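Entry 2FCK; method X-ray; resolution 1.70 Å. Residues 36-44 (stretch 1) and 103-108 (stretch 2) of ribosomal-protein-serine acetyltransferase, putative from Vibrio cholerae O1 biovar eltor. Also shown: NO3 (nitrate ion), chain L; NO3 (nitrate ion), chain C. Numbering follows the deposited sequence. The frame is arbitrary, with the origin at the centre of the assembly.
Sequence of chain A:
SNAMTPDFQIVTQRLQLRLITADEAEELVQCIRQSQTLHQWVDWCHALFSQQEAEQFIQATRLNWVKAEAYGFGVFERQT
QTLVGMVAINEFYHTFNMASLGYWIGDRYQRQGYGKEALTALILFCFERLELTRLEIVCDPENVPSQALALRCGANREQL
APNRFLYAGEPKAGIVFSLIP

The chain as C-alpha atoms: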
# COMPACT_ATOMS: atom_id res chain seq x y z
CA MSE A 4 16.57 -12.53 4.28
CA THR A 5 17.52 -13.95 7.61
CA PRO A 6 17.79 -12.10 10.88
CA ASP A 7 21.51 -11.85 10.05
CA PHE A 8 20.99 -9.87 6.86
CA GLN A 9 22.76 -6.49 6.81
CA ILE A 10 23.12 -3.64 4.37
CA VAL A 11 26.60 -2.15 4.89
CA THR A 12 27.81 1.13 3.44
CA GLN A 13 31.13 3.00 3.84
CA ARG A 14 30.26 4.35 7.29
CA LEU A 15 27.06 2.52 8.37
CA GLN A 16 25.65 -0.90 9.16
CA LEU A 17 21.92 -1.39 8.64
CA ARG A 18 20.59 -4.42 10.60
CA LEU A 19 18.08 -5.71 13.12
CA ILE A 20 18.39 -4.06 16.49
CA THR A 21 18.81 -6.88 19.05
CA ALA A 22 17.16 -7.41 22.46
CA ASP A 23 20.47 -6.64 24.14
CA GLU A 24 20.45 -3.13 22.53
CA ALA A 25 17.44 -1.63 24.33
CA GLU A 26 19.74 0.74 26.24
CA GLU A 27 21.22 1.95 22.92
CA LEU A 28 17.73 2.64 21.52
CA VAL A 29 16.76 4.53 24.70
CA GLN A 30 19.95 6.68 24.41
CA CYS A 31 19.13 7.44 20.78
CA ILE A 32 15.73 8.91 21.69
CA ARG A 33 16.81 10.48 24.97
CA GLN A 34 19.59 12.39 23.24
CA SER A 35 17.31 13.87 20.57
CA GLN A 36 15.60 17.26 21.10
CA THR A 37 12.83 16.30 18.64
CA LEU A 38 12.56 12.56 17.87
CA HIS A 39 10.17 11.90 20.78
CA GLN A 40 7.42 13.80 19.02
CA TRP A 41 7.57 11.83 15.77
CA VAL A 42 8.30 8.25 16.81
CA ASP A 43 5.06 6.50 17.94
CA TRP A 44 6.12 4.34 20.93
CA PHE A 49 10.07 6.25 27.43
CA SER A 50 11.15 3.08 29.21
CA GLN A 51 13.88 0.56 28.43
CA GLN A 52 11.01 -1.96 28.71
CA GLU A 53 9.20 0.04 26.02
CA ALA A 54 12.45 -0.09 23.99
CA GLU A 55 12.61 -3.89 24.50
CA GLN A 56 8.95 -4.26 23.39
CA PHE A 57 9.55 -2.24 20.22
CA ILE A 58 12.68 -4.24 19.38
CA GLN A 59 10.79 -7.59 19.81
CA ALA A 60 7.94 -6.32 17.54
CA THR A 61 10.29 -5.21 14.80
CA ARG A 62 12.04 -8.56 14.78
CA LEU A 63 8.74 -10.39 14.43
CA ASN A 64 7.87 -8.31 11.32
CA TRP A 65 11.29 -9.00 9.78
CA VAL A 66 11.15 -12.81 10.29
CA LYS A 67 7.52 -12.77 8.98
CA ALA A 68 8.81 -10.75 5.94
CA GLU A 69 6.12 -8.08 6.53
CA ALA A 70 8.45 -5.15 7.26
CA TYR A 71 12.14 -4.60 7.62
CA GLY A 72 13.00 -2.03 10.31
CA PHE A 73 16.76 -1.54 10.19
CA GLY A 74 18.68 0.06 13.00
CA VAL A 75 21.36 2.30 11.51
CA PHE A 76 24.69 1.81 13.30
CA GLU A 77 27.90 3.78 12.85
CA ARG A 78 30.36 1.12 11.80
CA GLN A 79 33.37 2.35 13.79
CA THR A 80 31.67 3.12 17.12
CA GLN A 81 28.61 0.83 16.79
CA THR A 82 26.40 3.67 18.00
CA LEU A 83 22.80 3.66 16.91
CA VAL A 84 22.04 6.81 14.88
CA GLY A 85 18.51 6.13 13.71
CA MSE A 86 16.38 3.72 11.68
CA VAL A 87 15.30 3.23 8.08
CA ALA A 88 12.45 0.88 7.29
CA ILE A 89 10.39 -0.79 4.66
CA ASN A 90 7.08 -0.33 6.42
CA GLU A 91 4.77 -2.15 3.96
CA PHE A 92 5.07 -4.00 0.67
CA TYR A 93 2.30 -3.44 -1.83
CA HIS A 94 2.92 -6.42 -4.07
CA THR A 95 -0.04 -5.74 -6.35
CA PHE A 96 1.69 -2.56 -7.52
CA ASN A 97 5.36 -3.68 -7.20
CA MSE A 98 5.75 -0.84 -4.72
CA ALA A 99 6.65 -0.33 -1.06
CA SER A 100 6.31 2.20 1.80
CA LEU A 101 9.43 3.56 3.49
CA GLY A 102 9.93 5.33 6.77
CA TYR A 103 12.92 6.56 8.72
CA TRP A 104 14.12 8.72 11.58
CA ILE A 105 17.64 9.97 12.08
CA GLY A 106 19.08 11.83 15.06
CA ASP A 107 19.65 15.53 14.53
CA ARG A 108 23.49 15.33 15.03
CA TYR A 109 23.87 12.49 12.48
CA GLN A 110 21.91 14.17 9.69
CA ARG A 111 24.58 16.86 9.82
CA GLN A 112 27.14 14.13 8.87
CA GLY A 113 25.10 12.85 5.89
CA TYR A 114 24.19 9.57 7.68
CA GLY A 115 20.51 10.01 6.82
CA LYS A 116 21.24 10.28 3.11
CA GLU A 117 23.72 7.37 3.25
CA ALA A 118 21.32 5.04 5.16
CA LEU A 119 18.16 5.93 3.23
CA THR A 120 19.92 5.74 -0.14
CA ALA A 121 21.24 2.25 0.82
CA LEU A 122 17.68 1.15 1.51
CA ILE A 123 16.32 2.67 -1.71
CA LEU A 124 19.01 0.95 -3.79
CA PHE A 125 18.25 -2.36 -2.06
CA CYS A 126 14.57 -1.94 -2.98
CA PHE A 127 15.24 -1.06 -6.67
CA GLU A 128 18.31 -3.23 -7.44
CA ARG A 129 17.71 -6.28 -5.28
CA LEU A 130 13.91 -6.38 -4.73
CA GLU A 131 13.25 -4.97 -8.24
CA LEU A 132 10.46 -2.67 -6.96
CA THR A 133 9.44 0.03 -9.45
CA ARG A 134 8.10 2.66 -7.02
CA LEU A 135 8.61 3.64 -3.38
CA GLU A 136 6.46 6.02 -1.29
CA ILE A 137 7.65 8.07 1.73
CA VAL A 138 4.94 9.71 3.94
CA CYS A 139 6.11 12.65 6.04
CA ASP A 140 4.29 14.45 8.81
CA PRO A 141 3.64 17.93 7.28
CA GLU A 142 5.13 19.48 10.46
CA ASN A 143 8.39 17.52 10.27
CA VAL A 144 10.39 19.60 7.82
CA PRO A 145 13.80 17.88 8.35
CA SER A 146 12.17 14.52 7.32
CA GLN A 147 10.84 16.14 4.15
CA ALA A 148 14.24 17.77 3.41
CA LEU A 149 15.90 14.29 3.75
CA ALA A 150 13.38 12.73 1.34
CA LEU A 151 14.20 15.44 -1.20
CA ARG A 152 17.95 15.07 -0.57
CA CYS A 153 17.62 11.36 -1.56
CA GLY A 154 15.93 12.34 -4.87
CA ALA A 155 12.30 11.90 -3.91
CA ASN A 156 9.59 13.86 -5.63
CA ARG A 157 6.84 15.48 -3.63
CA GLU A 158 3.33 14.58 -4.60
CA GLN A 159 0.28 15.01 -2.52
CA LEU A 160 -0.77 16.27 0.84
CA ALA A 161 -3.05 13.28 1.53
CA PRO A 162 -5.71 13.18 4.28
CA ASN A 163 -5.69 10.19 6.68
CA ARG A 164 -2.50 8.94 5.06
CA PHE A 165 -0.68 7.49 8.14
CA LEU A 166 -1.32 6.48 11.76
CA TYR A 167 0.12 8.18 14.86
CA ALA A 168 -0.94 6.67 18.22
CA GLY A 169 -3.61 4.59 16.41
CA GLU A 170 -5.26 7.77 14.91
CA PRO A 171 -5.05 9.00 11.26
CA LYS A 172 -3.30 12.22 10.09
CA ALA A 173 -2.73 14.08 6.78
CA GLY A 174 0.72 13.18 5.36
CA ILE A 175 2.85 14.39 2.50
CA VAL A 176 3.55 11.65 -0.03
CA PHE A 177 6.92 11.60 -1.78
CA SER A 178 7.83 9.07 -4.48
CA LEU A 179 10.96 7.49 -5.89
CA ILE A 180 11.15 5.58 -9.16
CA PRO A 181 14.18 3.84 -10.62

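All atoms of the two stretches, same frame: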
# COMPACT_ATOMS: atom_id res chain seq x y z
N GLN A 36 16.53 16.18 20.72
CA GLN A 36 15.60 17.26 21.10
C GLN A 36 14.18 17.01 20.57
O GLN A 36 13.19 17.40 21.21
CB GLN A 36 16.12 18.58 20.55
CG GLN A 36 15.19 19.77 20.73
CD GLN A 36 15.86 21.08 20.33
OE1 GLN A 36 16.93 21.07 19.72
NE2 GLN A 36 15.24 22.18 20.65
N THR A 37 14.10 16.36 19.41
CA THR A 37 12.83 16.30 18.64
C THR A 37 12.26 14.92 18.30
O THR A 37 11.07 14.83 17.99
CB THR A 37 12.94 17.04 17.29
OG1 THR A 37 13.95 16.41 16.48
CG2 THR A 37 13.25 18.50 17.51
N LEU A 38 13.08 13.86 18.29
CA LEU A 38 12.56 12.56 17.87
C LEU A 38 11.32 12.09 18.63
O LEU A 38 10.43 11.49 18.03
CB LEU A 38 13.67 11.48 17.94
CG LEU A 38 14.68 11.50 16.78
CD1 LEU A 38 15.83 10.54 17.08
CD2 LEU A 38 14.01 11.05 15.50
N HIS A 39 11.26 12.38 19.93
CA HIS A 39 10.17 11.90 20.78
C HIS A 39 8.80 12.28 20.21
O HIS A 39 7.82 11.62 20.48
CB HIS A 39 10.29 12.49 22.19
CG HIS A 39 10.16 13.97 22.22
ND1 HIS A 39 11.21 14.83 21.95
CD2 HIS A 39 9.08 14.76 22.43
CE1 HIS A 39 10.79 16.08 22.03
NE2 HIS A 39 9.50 16.07 22.33
N GLN A 40 8.74 13.35 19.43
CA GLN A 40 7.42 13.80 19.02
C GLN A 40 6.95 13.13 17.75
O GLN A 40 5.76 13.20 17.43
CB GLN A 40 7.40 15.30 18.85
CG GLN A 40 8.11 15.81 17.65
CD GLN A 40 8.35 17.32 17.75
OE1 GLN A 40 7.41 18.11 17.89
NE2 GLN A 40 9.61 17.71 17.65
N TRP A 41 7.86 12.47 17.04
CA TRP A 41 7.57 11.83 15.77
C TRP A 41 7.50 10.32 15.87
O TRP A 41 6.76 9.71 15.12
CB TRP A 41 8.62 12.21 14.70
CG TRP A 41 8.88 13.68 14.59
CD1 TRP A 41 10.08 14.32 14.78
CD2 TRP A 41 7.93 14.70 14.26
NE1 TRP A 41 9.93 15.68 14.58
CE2 TRP A 41 8.62 15.94 14.27
CE3 TRP A 41 6.56 14.70 13.97
CZ2 TRP A 41 7.97 17.16 14.00
CZ3 TRP A 41 5.93 15.91 13.69
CH2 TRP A 41 6.63 17.13 13.71
N VAL A 42 8.32 9.70 16.71
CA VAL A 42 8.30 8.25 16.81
C VAL A 42 7.10 7.89 17.71
O VAL A 42 6.78 8.60 18.68
CB VAL A 42 9.68 7.66 17.25
CG1 VAL A 42 9.92 6.39 16.50
CG2 VAL A 42 10.83 8.60 16.90
N ASP A 43 6.38 6.83 17.34
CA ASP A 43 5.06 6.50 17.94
C ASP A 43 5.10 6.05 19.40
O ASP A 43 4.40 6.59 20.26
CB ASP A 43 4.37 5.40 17.11
CG ASP A 43 2.88 5.63 16.96
OD1 ASP A 43 2.48 6.81 16.83
OD2 ASP A 43 2.12 4.65 16.94
N TRP A 44 5.92 5.02 19.64
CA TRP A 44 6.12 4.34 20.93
C TRP A 44 6.79 5.15 22.04
O TRP A 44 7.74 5.89 21.80
CB TRP A 44 6.96 3.12 20.65
CG TRP A 44 7.95 3.36 19.54
CD1 TRP A 44 7.68 3.42 18.20
CD2 TRP A 44 9.36 3.56 19.68
NE1 TRP A 44 8.85 3.63 17.49
CE2 TRP A 44 9.89 3.72 18.38
CE3 TRP A 44 10.23 3.62 20.77
CZ2 TRP A 44 11.25 3.94 18.16
CZ3 TRP A 44 11.58 3.84 20.55
CH2 TRP A 44 12.08 4.01 19.25
N TYR A 103 11.60 6.40 8.14
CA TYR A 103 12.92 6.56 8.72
C TYR A 103 12.90 7.64 9.81
O TYR A 103 11.97 8.47 9.86
CB TYR A 103 14.00 6.99 7.66
CG TYR A 103 13.48 8.16 6.80
CD1 TYR A 103 13.67 9.47 7.21
CD2 TYR A 103 12.76 7.90 5.64
CE1 TYR A 103 13.14 10.56 6.41
CE2 TYR A 103 12.23 8.96 4.85
CZ TYR A 103 12.42 10.26 5.25
OH TYR A 103 11.92 11.29 4.45
N TRP A 104 13.92 7.61 10.65
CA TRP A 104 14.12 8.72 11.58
C TRP A 104 15.59 8.73 11.91
O TRP A 104 16.20 7.70 12.09
CB TRP A 104 13.21 8.62 12.81
CG TRP A 104 13.16 7.32 13.53
CD1 TRP A 104 12.25 6.34 13.41
CD2 TRP A 104 14.10 6.88 14.53
NE1 TRP A 104 12.54 5.30 14.28
CE2 TRP A 104 13.67 5.62 14.98
CE3 TRP A 104 15.24 7.45 15.10
CZ2 TRP A 104 14.36 4.90 15.97
CZ3 TRP A 104 15.92 6.76 16.08
CH2 TRP A 104 15.48 5.49 16.50
N ILE A 105 16.20 9.91 11.87
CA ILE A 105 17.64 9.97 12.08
C ILE A 105 17.88 11.10 13.08
O ILE A 105 17.25 12.15 12.97
CB ILE A 105 18.43 10.31 10.76
CG1 ILE A 105 18.11 9.30 9.63
CG2 ILE A 105 19.93 10.41 11.02
CD1 ILE A 105 18.77 7.94 9.83
N GLY A 106 18.76 10.84 14.05
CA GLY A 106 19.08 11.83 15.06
C GLY A 106 19.72 13.04 14.41
O GLY A 106 20.54 12.92 13.50
N ASP A 107 19.28 14.20 14.91
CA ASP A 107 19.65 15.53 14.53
C ASP A 107 21.19 15.66 14.23
O ASP A 107 21.59 16.11 13.14
CB ASP A 107 19.12 16.48 15.66
CG ASP A 107 17.71 15.99 16.29
OD1 ASP A 107 16.84 16.85 16.67
OD2 ASP A 107 17.42 14.77 16.42
N ARG A 108 22.03 15.18 15.14
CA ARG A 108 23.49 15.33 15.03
C ARG A 108 24.10 14.51 13.89
O ARG A 108 25.19 14.84 13.38
CB ARG A 108 24.14 14.98 16.36
CG ARG A 108 24.76 13.59 16.42
CD ARG A 108 25.37 13.31 17.77
NE ARG A 108 24.35 13.18 18.79
CZ ARG A 108 24.23 13.97 19.85
NH1 ARG A 108 23.21 13.75 20.69
NH2 ARG A 108 25.10 14.97 20.05
N NO3 L . 20.65 13.82 17.80
O1 NO3 L . 20.66 15.19 17.56
O2 NO3 L . 19.90 13.30 18.84
O3 NO3 L . 21.39 12.97 16.99
N NO3 C . 14.54 12.27 10.05
O1 NO3 C . 14.59 12.23 11.44
O2 NO3 C . 13.31 12.19 9.42
O3 NO3 C . 15.69 12.37 9.27
O HOH W 1 9.84 3.79 14.34

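The contact is a small, mainly apolar side-chain packing of a loop against the end of a strand, with Trp 104 at its centre and one direct hydrogen bond, from Thr 37 to Asp 107. Together the two stretches bury 346 Å², counted over both sides, and at least 60 residues of sequence separate any two that touch.

The backbones keep their distance. Leu 38 CA and Gly 106 CA are 7.1 Å apart, and Gln 36 CA and Asp 107 CA are 7.9 Å apart; no backbone hydrogen bond crosses between them, so side chains must fill the gap. Stretch 1 is held in a compact turn by its own amides: Gln 40 N donates to Thr 37 O at 3.1 Å, while Trp 41 N and Val 42 N both donate to Leu 38 O, at 2.9 and 3.1 Å. In stretch 2 the strand runs through Ile 105, and Gly 106 occupies the N-cap position before the helix that begins at Asp 107. The alternation expected of a strand is visible here: the CA-to-CB bond of Trp 104 points toward stretch 1, that of Ile 105 away.

Trp 104 gives up the most surface, 93 Å², and Leu 38 follows with 81 Å². Their meeting is plain apolar packing, with Leu 38 CD2 3.7 Å from Trp 104 CB. The other methyl, Leu 38 CD1, comes within 4.0 Å of Gly 106 CA, so this one buried side chain touches both the tryptophan and the turn beyond the strand.

Val 42 makes a more directional contact. Its CG1 lies 4.0 Å from the centroid of the five-membered ring of Trp 104, 29° off the ring normal, which places the methyl over the face and qualifies as a CH-pi interaction. The two indoles meet differently: Trp 44 CZ2 and Trp 104 CZ2 are 3.9 Å apart, with the Trp 104 atom at the edge of the Trp 44 ring, near its plane. The rings are not parallel, so this is apolar contact and not a stack. Although the CA-to-CB bond of Trp 44 points sideways, the end of its side chain comes nearer to stretch 2. A water links the same pair by accepting from both indole nitrogens: Trp 104 NE1 at 3.1 Å and, weakly, Trp 44 NE1 at 3.3 Å.

The polar link is made by Thr 37 OG1, which donates to Asp 107 OD1 at 2.9 Å. The carboxylate is a strong acceptor, and the CA-to-CB bond of Asp 107 points toward stretch 1, which helps bring it within reach of the hydroxyl.

Two nitrate ions, probably from the crystallisation liquor, bind backbone amides of stretch 2. Ile 105 N donates to O1 of the chain C nitrate at 2.9 Å and an almost linear 175°. Arg 108 N donates to O3 of the chain L nitrate at 3.0 Å, as expected of a free amide at a helix start.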